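Local coordinates for protein glucanase (Clostridium thermocellum, PDB 5GXX) that probably hydrolyses beta-1,4-glucosidic bonds in cellulose as a family 9 endoglucanase of the clostridial cellulosome, at residues A[14-18]-A[415-419]; A[302-306]-A[335-339]; A[329-333]-A[424-429]; A[389-393]-A[405-409]. The protein carries 1 engineered substitution. All coordinates share one frame; numbering follows the deposited sequence.

Contact 1: residues A[14-18]-A[415-419]; sequences AIYFY and NAGFV
Helix segments 14-18 and 415-419 run roughly antiparallel, at 144° with their axes 10.0 Å apart, and come closest in backbone terms where the CA atoms of Ala14 and Val419 lie 6.3 Å from each other. There Ala14 CB packs 3.9 Å from Val419 CG2, with the Phe418 ring close by. The polar link is made by Asn415, whose ND2 gives a hydrogen bond of 3.1 Å to Ala14 O. The donor lies in the carbonyl plane on a lone pair, and the oxygen sits nearly in the amide plane. The other ND2 hydrogen goes to Gly386 O while OD1 accepts from Leu388 N, so bonds at both ends fix the rotation of the amide. Beside the amide the Phe17 ring, its CG swung anti to the backbone N (chi1 169°), has Asn415 OD1 over one face, toward the rim, ring and amide planes 31° apart; CD2 is 3.6 Å from Asn415 ND2. Tyr18 passes Asn415 in the opposite direction; its OH comes 3.3 Å from Asn415 CB and is hydrogen-bonded to Cys412 O. Helices 7-20 and 412-429 are the first and last of the catalytic module, their meeting consistent with ring closure in the (alpha/alpha)6 barrel of glycoside hydrolase family 9.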
loop_
_atom_site.group_PDB
_atom_site.type_symbol
_atom_site.label_atom_id
_atom_site.label_comp_id
_atom_site.label_asym_id
_atom_site.label_seq_id
_atom_site.Cartn_x
_atom_site.Cartn_y
_atom_site.Cartn_z
ATOM N N ALA A 14 16.650 43.682 -1.590
ATOM C CA ALA A 14 16.950 43.155 -0.261
ATOM C C ALA A 14 15.840 43.431 0.753
ATOM O O ALA A 14 15.600 42.605 1.632
ATOM C CB ALA A 14 18.326 43.638 0.237
ATOM N N ILE A 15 15.122 44.537 0.563
ATOM C CA ILE A 15 13.959 44.855 1.388
ATOM C C ILE A 15 12.741 44.016 1.024
ATOM O O ILE A 15 12.029 43.522 1.913
ATOM C CB ILE A 15 13.619 46.356 1.277
ATOM C CG1 ILE A 15 14.785 47.187 1.820
ATOM C CG2 ILE A 15 12.329 46.691 2.056
ATOM C CD1 ILE A 15 14.718 48.651 1.366
ATOM N N TYR A 16 12.517 43.894 -0.284
ATOM C CA TYR A 16 11.404 43.119 -0.846
ATOM C C TYR A 16 11.450 41.688 -0.343
ATOM O O TYR A 16 10.399 41.079 -0.138
ATOM C CB TYR A 16 11.461 43.177 -2.383
ATOM C CG TYR A 16 10.491 42.287 -3.130
ATOM C CD1 TYR A 16 10.834 40.973 -3.490
ATOM C CD2 TYR A 16 9.232 42.759 -3.503
ATOM C CE1 TYR A 16 9.973 40.173 -4.210
ATOM C CE2 TYR A 16 8.352 41.970 -4.265
ATOM C CZ TYR A 16 8.738 40.684 -4.598
ATOM O OH TYR A 16 7.904 39.875 -5.317
ATOM N N PHE A 17 12.657 41.148 -0.145
ATOM C CA PHE A 17 12.777 39.832 0.486
ATOM C C PHE A 17 11.870 39.675 1.709
ATOM O O PHE A 17 11.189 38.649 1.830
ATOM C CB PHE A 17 14.248 39.526 0.817
ATOM C CG PHE A 17 14.424 38.314 1.699
ATOM C CD1 PHE A 17 14.301 37.023 1.200
ATOM C CD2 PHE A 17 14.715 38.480 3.041
ATOM C CE1 PHE A 17 14.470 35.899 2.015
ATOM C CE2 PHE A 17 14.936 37.362 3.877
ATOM C CZ PHE A 17 14.789 36.068 3.373
ATOM N N TYR A 18 11.858 40.670 2.600
ATOM C CA TYR A 18 11.042 40.536 3.810
ATOM C C TYR A 18 9.553 40.395 3.508
ATOM O O TYR A 18 8.833 39.712 4.245
ATOM C CB TYR A 18 11.319 41.668 4.795
ATOM C CG TYR A 18 12.706 41.538 5.373
ATOM C CD1 TYR A 18 12.951 40.676 6.443
ATOM C CD2 TYR A 18 13.786 42.222 4.810
ATOM C CE1 TYR A 18 14.232 40.502 6.939
ATOM C CE2 TYR A 18 15.072 42.070 5.312
ATOM C CZ TYR A 18 15.283 41.207 6.373
ATOM O OH TYR A 18 16.539 41.060 6.915
ATOM N N ASN A 415 19.711 38.679 5.660
ATOM C CA ASN A 415 19.457 39.940 4.958
ATOM C C ASN A 415 19.579 41.193 5.815
ATOM O O ASN A 415 19.651 42.290 5.275
ATOM C CB ASN A 415 18.093 39.916 4.249
ATOM C CG ASN A 415 18.180 39.445 2.810
ATOM O OD1 ASN A 415 18.761 38.401 2.513
ATOM N ND2 ASN A 415 17.630 40.242 1.895
ATOM N N ALA A 416 19.614 41.051 7.141
ATOM C CA ALA A 416 19.351 42.198 8.017
ATOM C C ALA A 416 20.489 43.210 8.064
ATOM O O ALA A 416 20.292 44.391 7.746
ATOM C CB ALA A 416 18.962 41.727 9.399
ATOM N N GLY A 417 21.688 42.773 8.437
ATOM C CA GLY A 417 22.847 43.673 8.413
ATOM C C GLY A 417 23.155 44.107 6.986
ATOM O O GLY A 417 23.588 45.239 6.739
ATOM N N PHE A 418 22.956 43.196 6.037
ATOM C CA PHE A 418 23.128 43.472 4.599
ATOM C C PHE A 418 22.340 44.684 4.106
ATOM O O PHE A 418 22.875 45.558 3.422
ATOM C CB PHE A 418 22.792 42.181 3.848
ATOM C CG PHE A 418 22.956 42.228 2.351
ATOM C CD1 PHE A 418 24.169 42.598 1.781
ATOM C CD2 PHE A 418 21.922 41.774 1.537
ATOM C CE1 PHE A 418 24.331 42.553 0.413
ATOM C CE2 PHE A 418 22.086 41.729 0.166
ATOM C CZ PHE A 418 23.281 42.135 -0.381
ATOM N N VAL A 419 21.054 44.742 4.427
ATOM C CA VAL A 419 20.289 45.972 4.262
ATOM C C VAL A 419 20.971 47.222 4.812
ATOM O O VAL A 419 21.038 48.230 4.109
ATOM C CB VAL A 419 18.854 45.813 4.821
ATOM C CG1 VAL A 419 18.154 47.178 4.892
ATOM C CG2 VAL A 419 18.070 44.846 3.943
#

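Contact 2: residues A[302-306]-A[335-339]; sequences LRYAT and QIDYA
Thr306 and Ile336 make the close end of this contact: Ile336 CD1 lies 3.7 Å from Thr306 CB and equally near its CG2, the two side chains crossing at about a right angle. The bent isoleucine chain (chi2 -52°) swings CD1 over to the threonine. Thr306 can face its carbon branch this way because OG1 turns back into its own helix and donates to Leu302 O at 2.8 Å. That carbonyl also accepts the regular helix bond from Thr306 N, and the two donors arrive from opposite faces of its plane. Beside them Ala305 CB sits 3.4 Å from Gln335 OE1, an oxygen engaged by Ala294 N, while the NE2 of the same amide goes to Gly292 O; the loop carrying those residues thus fixes the amide against the alanine. The two segments belong to consecutive helices, 301-318 and 322-340, which form an antiparallel helical hairpin, as expected within the (alpha/alpha)6 barrel of this family; the segment axes lie at 146° and approach to 9.5 Å. No hydrogen bond joins the two segments directly. Toward the other end the packing is looser: Leu302 CD2 touches Tyr338 CD1 at 4.1 Å and Ala339 CB at 4.2 Å, contacts of dispersion alone. This end is buried too, with Tyr349 and Pro392 of neighbouring loops against Leu302 and Tyr338, and the phenol of Tyr338 hydrogen-bonded to Asp396 OD1.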
loop_
_atom_site.group_PDB
_atom_site.type_symbol
_atom_site.label_atom_id
_atom_site.label_comp_id
_atom_site.label_asym_id
_atom_site.label_seq_id
_atom_site.Cartn_x
_atom_site.Cartn_y
_atom_site.Cartn_z
ATOM N N LEU A 302 28.287 34.687 4.170
ATOM C CA LEU A 302 27.912 35.998 3.608
ATOM C C LEU A 302 27.150 36.836 4.638
ATOM O O LEU A 302 27.373 38.042 4.727
ATOM C CB LEU A 302 27.131 35.866 2.292
ATOM C CG LEU A 302 27.951 35.393 1.077
ATOM C CD1 LEU A 302 27.021 35.212 -0.133
ATOM C CD2 LEU A 302 29.082 36.347 0.709
ATOM N N ARG A 303 26.228 36.206 5.361
ATOM C CA ARG A 303 25.523 36.828 6.489
ATOM C C ARG A 303 26.488 37.479 7.471
ATOM O O ARG A 303 26.346 38.668 7.800
ATOM C CB ARG A 303 24.670 35.774 7.199
ATOM C CG ARG A 303 24.077 36.192 8.537
ATOM C CD ARG A 303 24.858 35.548 9.660
ATOM N NE ARG A 303 25.257 34.146 9.503
ATOM C CZ ARG A 303 24.609 33.111 10.038
ATOM N NH1 ARG A 303 23.474 33.276 10.713
ATOM N NH2 ARG A 303 25.114 31.897 9.942
ATOM N N TYR A 304 27.506 36.747 7.923
ATOM C CA TYR A 304 28.418 37.327 8.906
ATOM C C TYR A 304 29.248 38.471 8.322
ATOM O O TYR A 304 29.350 39.541 8.932
ATOM C CB TYR A 304 29.346 36.250 9.463
ATOM C CG TYR A 304 28.711 35.178 10.306
ATOM C CD1 TYR A 304 27.928 35.485 11.418
ATOM C CD2 TYR A 304 28.940 33.852 10.014
ATOM C CE1 TYR A 304 27.377 34.480 12.223
ATOM C CE2 TYR A 304 28.419 32.840 10.807
ATOM C CZ TYR A 304 27.639 33.162 11.907
ATOM O OH TYR A 304 27.131 32.165 12.709
ATOM N N ALA A 305 29.774 38.281 7.114
ATOM C CA ALA A 305 30.702 39.260 6.535
ATOM C C ALA A 305 29.968 40.551 6.182
ATOM O O ALA A 305 30.481 41.644 6.467
ATOM C CB ALA A 305 31.429 38.673 5.339
ATOM N N THR A 306 28.748 40.432 5.661
ATOM C CA THR A 306 27.968 41.625 5.344
ATOM C C THR A 306 27.450 42.368 6.577
ATOM O O THR A 306 27.260 43.582 6.519
ATOM C CB THR A 306 26.812 41.337 4.369
ATOM O OG1 THR A 306 25.889 40.405 4.950
ATOM C CG2 THR A 306 27.335 40.766 3.087
ATOM N N GLN A 335 33.435 43.493 1.283
ATOM C CA GLN A 335 32.564 42.357 1.593
ATOM C C GLN A 335 31.209 42.452 0.903
ATOM O O GLN A 335 30.691 41.459 0.393
ATOM C CB GLN A 335 32.359 42.201 3.104
ATOM C CG GLN A 335 33.678 42.014 3.852
ATOM C CD GLN A 335 34.497 40.856 3.323
ATOM O OE1 GLN A 335 34.134 39.693 3.505
ATOM N NE2 GLN A 335 35.615 41.169 2.688
ATOM N N ILE A 336 30.636 43.650 0.874
ATOM C CA ILE A 336 29.399 43.822 0.134
ATOM C C ILE A 336 29.614 43.531 -1.355
ATOM O O ILE A 336 28.821 42.830 -1.981
ATOM C CB ILE A 336 28.801 45.241 0.350
ATOM C CG1 ILE A 336 28.519 45.518 1.840
ATOM C CG2 ILE A 336 27.566 45.432 -0.551
ATOM C CD1 ILE A 336 27.675 44.453 2.543
ATOM N N ASP A 337 30.714 44.059 -1.901
ATOM C CA ASP A 337 30.950 43.870 -3.341
ATOM C C ASP A 337 31.170 42.403 -3.677
ATOM O O ASP A 337 30.720 41.935 -4.722
ATOM C CB ASP A 337 32.107 44.731 -3.878
ATOM C CG ASP A 337 31.771 46.223 -3.902
ATOM O OD1 ASP A 337 30.595 46.592 -3.693
ATOM O OD2 ASP A 337 32.724 47.018 -4.102
ATOM N N TYR A 338 31.812 41.657 -2.774
ATOM C CA TYR A 338 31.945 40.217 -2.981
ATOM C C TYR A 338 30.572 39.572 -3.124
ATOM O O TYR A 338 30.320 38.817 -4.057
ATOM C CB TYR A 338 32.735 39.551 -1.845
ATOM C CG TYR A 338 33.031 38.086 -2.081
ATOM C CD1 TYR A 338 32.013 37.143 -2.064
ATOM C CD2 TYR A 338 34.317 37.644 -2.375
ATOM C CE1 TYR A 338 32.260 35.794 -2.291
ATOM C CE2 TYR A 338 34.576 36.299 -2.597
ATOM C CZ TYR A 338 33.547 35.374 -2.518
ATOM O OH TYR A 338 33.737 34.032 -2.780
ATOM N N ALA A 339 29.658 39.908 -2.218
ATOM C CA ALA A 339 28.293 39.363 -2.277
ATOM C C ALA A 339 27.537 39.701 -3.564
ATOM O O ALA A 339 26.680 38.932 -4.016
ATOM C CB ALA A 339 27.514 39.850 -1.061
#

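Contact 3: residues A[329-333]-A[424-429]; sequences YNFAK and RLTAEY
The phenol of Tyr329 reaches into the 424-429 helix as a knob among Arg424, Leu425, Glu428 and Tyr429, and its hydroxyl is used twice. Tyr329 OH donates to Glu428 OE1 at 2.6 Å, and accepts from Tyr429 OH at 2.7 Å; both partners lie at the ring edge, near its plane. Having CG anti to the backbone N (chi1 180°) carries the ring outward to meet them. Glu428 OE1 also accepts from Arg424 NH1, at 2.9 Å and a nearly straight 164°, as part of a salt bridge within the helix. The two donors approach this oxygen from opposite faces of the carboxylate plane. Arg424 NE is satisfied by a salt bridge to Asp317, and its NH2 rests 3.6 Å from Tyr329 CE2. On the other flank the Lys333 chain runs past Leu425 and Tyr429, CG 4.0 Å from Leu425 CD2 and CE 3.7 Å from Tyr429 OH, before NZ forms a salt bridge with Asp337 and a hydrogen bond with Ser4 OG. At the surface, helices 322-340 and 412-429 are thus joined by a chain of hydrogen bonds running from Tyr429 through Tyr329 to Glu428. The nearby guanidinium would be expected to stabilise the negative carboxylate, and the short phenol bond is consistent with that charge.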
loop_
_atom_site.group_PDB
_atom_site.type_symbol
_atom_site.label_atom_id
_atom_site.label_comp_id
_atom_site.label_asym_id
_atom_site.label_seq_id
_atom_site.Cartn_x
_atom_site.Cartn_y
_atom_site.Cartn_z
ATOM N N TYR A 329 36.367 51.200 6.063
ATOM C CA TYR A 329 35.524 51.394 4.881
ATOM C C TYR A 329 35.892 50.396 3.779
ATOM O O TYR A 329 35.004 49.792 3.180
ATOM C CB TYR A 329 35.668 52.824 4.334
ATOM C CG TYR A 329 34.832 53.101 3.102
ATOM C CD1 TYR A 329 35.303 52.802 1.815
ATOM C CD2 TYR A 329 33.553 53.648 3.212
ATOM C CE1 TYR A 329 34.543 53.041 0.678
ATOM C CE2 TYR A 329 32.790 53.894 2.072
ATOM C CZ TYR A 329 33.292 53.592 0.812
ATOM O OH TYR A 329 32.534 53.834 -0.306
ATOM N N ASN A 330 37.182 50.226 3.498
ATOM C CA ASN A 330 37.580 49.356 2.385
ATOM C C ASN A 330 37.195 47.905 2.681
ATOM O O ASN A 330 36.718 47.176 1.795
ATOM C CB ASN A 330 39.095 49.448 2.175
ATOM C CG ASN A 330 39.528 50.715 1.450
ATOM O OD1 ASN A 330 38.703 51.453 0.905
ATOM N ND2 ASN A 330 40.843 50.949 1.424
ATOM N N PHE A 331 37.411 47.517 3.941
ATOM C CA PHE A 331 36.940 46.192 4.374
ATOM C C PHE A 331 35.444 46.015 4.118
ATOM O O PHE A 331 35.017 45.023 3.509
ATOM C CB PHE A 331 37.249 45.939 5.859
ATOM C CG PHE A 331 36.397 44.853 6.457
ATOM C CD1 PHE A 331 36.652 43.517 6.167
ATOM C CD2 PHE A 331 35.313 45.177 7.278
ATOM C CE1 PHE A 331 35.829 42.523 6.671
ATOM C CE2 PHE A 331 34.480 44.182 7.770
ATOM C CZ PHE A 331 34.760 42.849 7.495
ATOM N N ALA A 332 34.645 46.961 4.602
ATOM C CA ALA A 332 33.194 46.840 4.497
ATOM C C ALA A 332 32.756 46.759 3.029
ATOM O O ALA A 332 32.007 45.858 2.651
ATOM C CB ALA A 332 32.552 48.035 5.214
ATOM N N LYS A 333 33.242 47.685 2.203
ATOM C CA LYS A 333 32.800 47.715 0.807
ATOM C C LYS A 333 33.262 46.445 0.097
ATOM O O LYS A 333 32.534 45.923 -0.751
ATOM C CB LYS A 333 33.277 48.988 0.080
ATOM C CG LYS A 333 32.779 49.088 -1.365
ATOM C CD LYS A 333 33.131 50.440 -1.984
ATOM C CE LYS A 333 32.351 50.654 -3.274
ATOM N NZ LYS A 333 32.928 49.832 -4.388
ATOM N N ARG A 424 24.135 52.293 3.496
ATOM C CA ARG A 424 25.337 53.120 3.491
ATOM C C ARG A 424 25.875 53.335 2.076
ATOM O O ARG A 424 26.257 54.454 1.700
ATOM C CB ARG A 424 26.416 52.476 4.371
ATOM C CG ARG A 424 27.750 53.220 4.395
ATOM C CD ARG A 424 27.576 54.695 4.771
ATOM N NE ARG A 424 28.892 55.313 4.898
ATOM C CZ ARG A 424 29.659 55.641 3.855
ATOM N NH1 ARG A 424 29.250 55.458 2.600
ATOM N NH2 ARG A 424 30.860 56.168 4.071
ATOM N N LEU A 425 25.906 52.271 1.275
ATOM C CA LEU A 425 26.513 52.385 -0.046
ATOM C C LEU A 425 25.643 53.167 -1.025
ATOM O O LEU A 425 26.160 53.948 -1.832
ATOM C CB LEU A 425 26.904 51.005 -0.571
ATOM C CG LEU A 425 28.196 50.514 0.088
ATOM C CD1 LEU A 425 28.286 48.990 0.041
ATOM C CD2 LEU A 425 29.442 51.178 -0.520
ATOM N N THR A 426 24.328 52.994 -0.958
ATOM C CA THR A 426 23.473 53.764 -1.856
ATOM C C THR A 426 23.452 55.226 -1.425
ATOM O O THR A 426 23.399 56.116 -2.280
ATOM C CB THR A 426 22.058 53.182 -2.019
ATOM O OG1 THR A 426 21.410 53.817 -3.129
ATOM C CG2 THR A 426 21.223 53.399 -0.777
ATOM N N ALA A 427 23.545 55.480 -0.124
ATOM C CA ALA A 427 23.658 56.855 0.350
ATOM C C ALA A 427 24.828 57.549 -0.329
ATOM O O ALA A 427 24.715 58.700 -0.773
ATOM C CB ALA A 427 23.842 56.876 1.864
ATOM N N GLU A 428 25.952 56.857 -0.440
ATOM C CA GLU A 428 27.126 57.476 -1.048
ATOM C C GLU A 428 27.065 57.509 -2.576
ATOM O O GLU A 428 27.384 58.533 -3.198
ATOM C CB GLU A 428 28.377 56.733 -0.596
ATOM C CG GLU A 428 29.650 57.197 -1.300
ATOM C CD GLU A 428 30.911 56.655 -0.662
ATOM O OE1 GLU A 428 30.829 55.740 0.170
ATOM O OE2 GLU A 428 32.014 57.117 -1.009
ATOM N N TYR A 429 26.664 56.402 -3.188
ATOM C CA TYR A 429 26.825 56.266 -4.633
ATOM C C TYR A 429 25.553 56.524 -5.417
ATOM O O TYR A 429 25.593 56.630 -6.640
ATOM C CB TYR A 429 27.410 54.901 -4.981
ATOM C CG TYR A 429 28.814 54.743 -4.451
ATOM C CD1 TYR A 429 29.882 55.395 -5.064
ATOM C CD2 TYR A 429 29.081 53.994 -3.307
ATOM C CE1 TYR A 429 31.171 55.264 -4.573
ATOM C CE2 TYR A 429 30.372 53.842 -2.818
ATOM C CZ TYR A 429 31.419 54.484 -3.455
ATOM O OH TYR A 429 32.706 54.365 -2.967
#

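Contact 4: residues A[389-393]-A[405-409]; sequences VGGPG and YVKNE
Gly391 and Lys407 pair through their backbones: Gly391 N donates to Lys407 O at 3.0 Å in a nearly straight bond of 170°. One residue back, Gly390 N makes a weak bond to Glu409 O, 2.9 Å long but bent to 128°. The Lys407 side chain then runs along the glycine-rich loop. Its CB lies 3.2 Å from Gly391 O, and CG stays at the same 3.2 Å from that oxygen. CD draws off a little, 3.6 Å from Gly391 O, and CE arrives 3.6 Å from Gly393 N. The terminal NZ passes the same backbone and hydrogen-bonds to Ser397 O. Chi2 to chi4 all lie near 180°, and this extended chain spans the run from Gly391 to Gly393. Both segments belong to the long irregular connection leading into helix 412-429, and residues 406-409 close a type I beta turn within it. The turn ends at Glu409, whose OE2 is hydrogen-bonded to the bound Tris molecule, probably taken up from the crystallisation liquor yet consistent with a pocket at this point. Within the turn Asn408 runs alongside Val389, with Val389 CG1 3.9 Å from Asn408 OD1. That oxygen accepts from Tyr398 OH, while Asn408 ND2 bonds Asp400 OD1.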
loop_
_atom_site.group_PDB
_atom_site.type_symbol
_atom_site.label_atom_id
_atom_site.label_comp_id
_atom_site.label_asym_id
_atom_site.label_seq_id
_atom_site.Cartn_x
_atom_site.Cartn_y
_atom_site.Cartn_z
ATOM N N VAL A 389 22.107 34.567 -0.175
ATOM C CA VAL A 389 22.310 33.155 0.188
ATOM C C VAL A 389 23.450 32.949 1.206
ATOM O O VAL A 389 24.251 33.842 1.464
ATOM C CB VAL A 389 22.422 32.224 -1.052
ATOM C CG1 VAL A 389 21.206 32.353 -1.960
ATOM C CG2 VAL A 389 23.691 32.506 -1.849
ATOM N N GLY A 390 23.531 31.740 1.749
ATOM C CA GLY A 390 24.628 31.391 2.644
ATOM C C GLY A 390 25.988 31.714 2.038
ATOM O O GLY A 390 26.819 32.375 2.663
ATOM N N GLY A 391 26.217 31.241 0.817
ATOM C CA GLY A 391 27.398 31.664 0.096
ATOM C C GLY A 391 28.374 30.531 -0.122
ATOM O O GLY A 391 28.079 29.379 0.190
ATOM N N PRO A 392 29.578 30.870 -0.567
ATOM C CA PRO A 392 30.536 29.847 -0.966
ATOM C C PRO A 392 31.268 29.250 0.229
ATOM O O PRO A 392 31.160 29.752 1.348
ATOM C CB PRO A 392 31.500 30.635 -1.861
ATOM C CG PRO A 392 31.495 32.007 -1.207
ATOM C CD PRO A 392 30.075 32.242 -0.768
ATOM N N GLY A 393 31.964 28.149 -0.024
ATOM C CA GLY A 393 32.857 27.557 0.958
ATOM C C GLY A 393 34.123 28.372 1.116
ATOM O O GLY A 393 34.345 29.425 0.480
ATOM N N TYR A 405 21.533 22.893 1.633
ATOM C CA TYR A 405 20.858 23.664 2.679
ATOM C C TYR A 405 21.824 24.539 3.488
ATOM O O TYR A 405 21.393 25.294 4.373
ATOM C CB TYR A 405 20.032 22.745 3.601
ATOM C CG TYR A 405 20.878 21.684 4.264
ATOM C CD1 TYR A 405 21.597 21.960 5.428
ATOM C CD2 TYR A 405 20.996 20.417 3.694
ATOM C CE1 TYR A 405 22.392 20.988 6.023
ATOM C CE2 TYR A 405 21.786 19.441 4.278
ATOM C CZ TYR A 405 22.486 19.737 5.435
ATOM O OH TYR A 405 23.277 18.758 5.994
ATOM N N VAL A 406 23.122 24.407 3.215
ATOM C CA VAL A 406 24.119 25.316 3.797
ATOM C C VAL A 406 24.355 26.510 2.851
ATOM O O VAL A 406 23.989 27.647 3.162
ATOM C CB VAL A 406 25.426 24.557 4.134
ATOM C CG1 VAL A 406 26.473 25.525 4.688
ATOM C CG2 VAL A 406 25.128 23.440 5.126
ATOM N N LYS A 407 24.885 26.243 1.664
ATOM C CA LYS A 407 25.285 27.325 0.770
ATOM C C LYS A 407 24.094 28.091 0.211
ATOM O O LYS A 407 24.223 29.273 -0.108
ATOM C CB LYS A 407 26.198 26.829 -0.351
ATOM C CG LYS A 407 27.475 26.196 0.188
ATOM C CD LYS A 407 28.483 25.983 -0.894
ATOM C CE LYS A 407 29.725 25.362 -0.269
ATOM N NZ LYS A 407 30.744 24.931 -1.267
ATOM N N ASN A 408 22.963 27.412 0.069
ATOM C CA ASN A 408 21.786 28.061 -0.513
ATOM C C ASN A 408 20.695 28.399 0.508
ATOM O O ASN A 408 19.539 28.680 0.134
ATOM C CB ASN A 408 21.230 27.302 -1.714
ATOM C CG ASN A 408 21.689 27.909 -3.035
ATOM O OD1 ASN A 408 22.468 28.863 -3.072
ATOM N ND2 ASN A 408 21.204 27.355 -4.125
ATOM N N GLU A 409 21.052 28.350 1.789
ATOM C CA GLU A 409 20.196 28.861 2.860
ATOM C C GLU A 409 19.895 30.344 2.642
ATOM O O GLU A 409 20.731 31.075 2.101
ATOM C CB GLU A 409 20.823 28.623 4.248
ATOM C CG GLU A 409 19.974 29.051 5.452
ATOM C CD GLU A 409 18.632 28.361 5.567
ATOM O OE1 GLU A 409 17.892 28.206 4.569
ATOM O OE2 GLU A 409 18.267 27.980 6.697
#

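Contacts 1, 2 and 3 share a framework of helices. Contacts 1 and 3 use helix 412-429 at centres about 16 Å apart, and contacts 2 and 3 use helix 322-340 at about 12 Å. Phe418 bridges contacts 1 and 2, its CB 3.7 Å from Thr306 OG1, while Ile336 CG2 meets Leu425 CD1 at 3.7 Å between contacts 2 and 3. Contact 4 joins the framework through contact 2, where Leu302 N lies 3.1 Å from Gly390 O, a probable hydrogen bond. Contact 4 also borders the bound Tris, whose nearest atoms are about 3 Å from the Glu409 side chain; contact 3 is remote from contact 4, with centres about 24 Å apart.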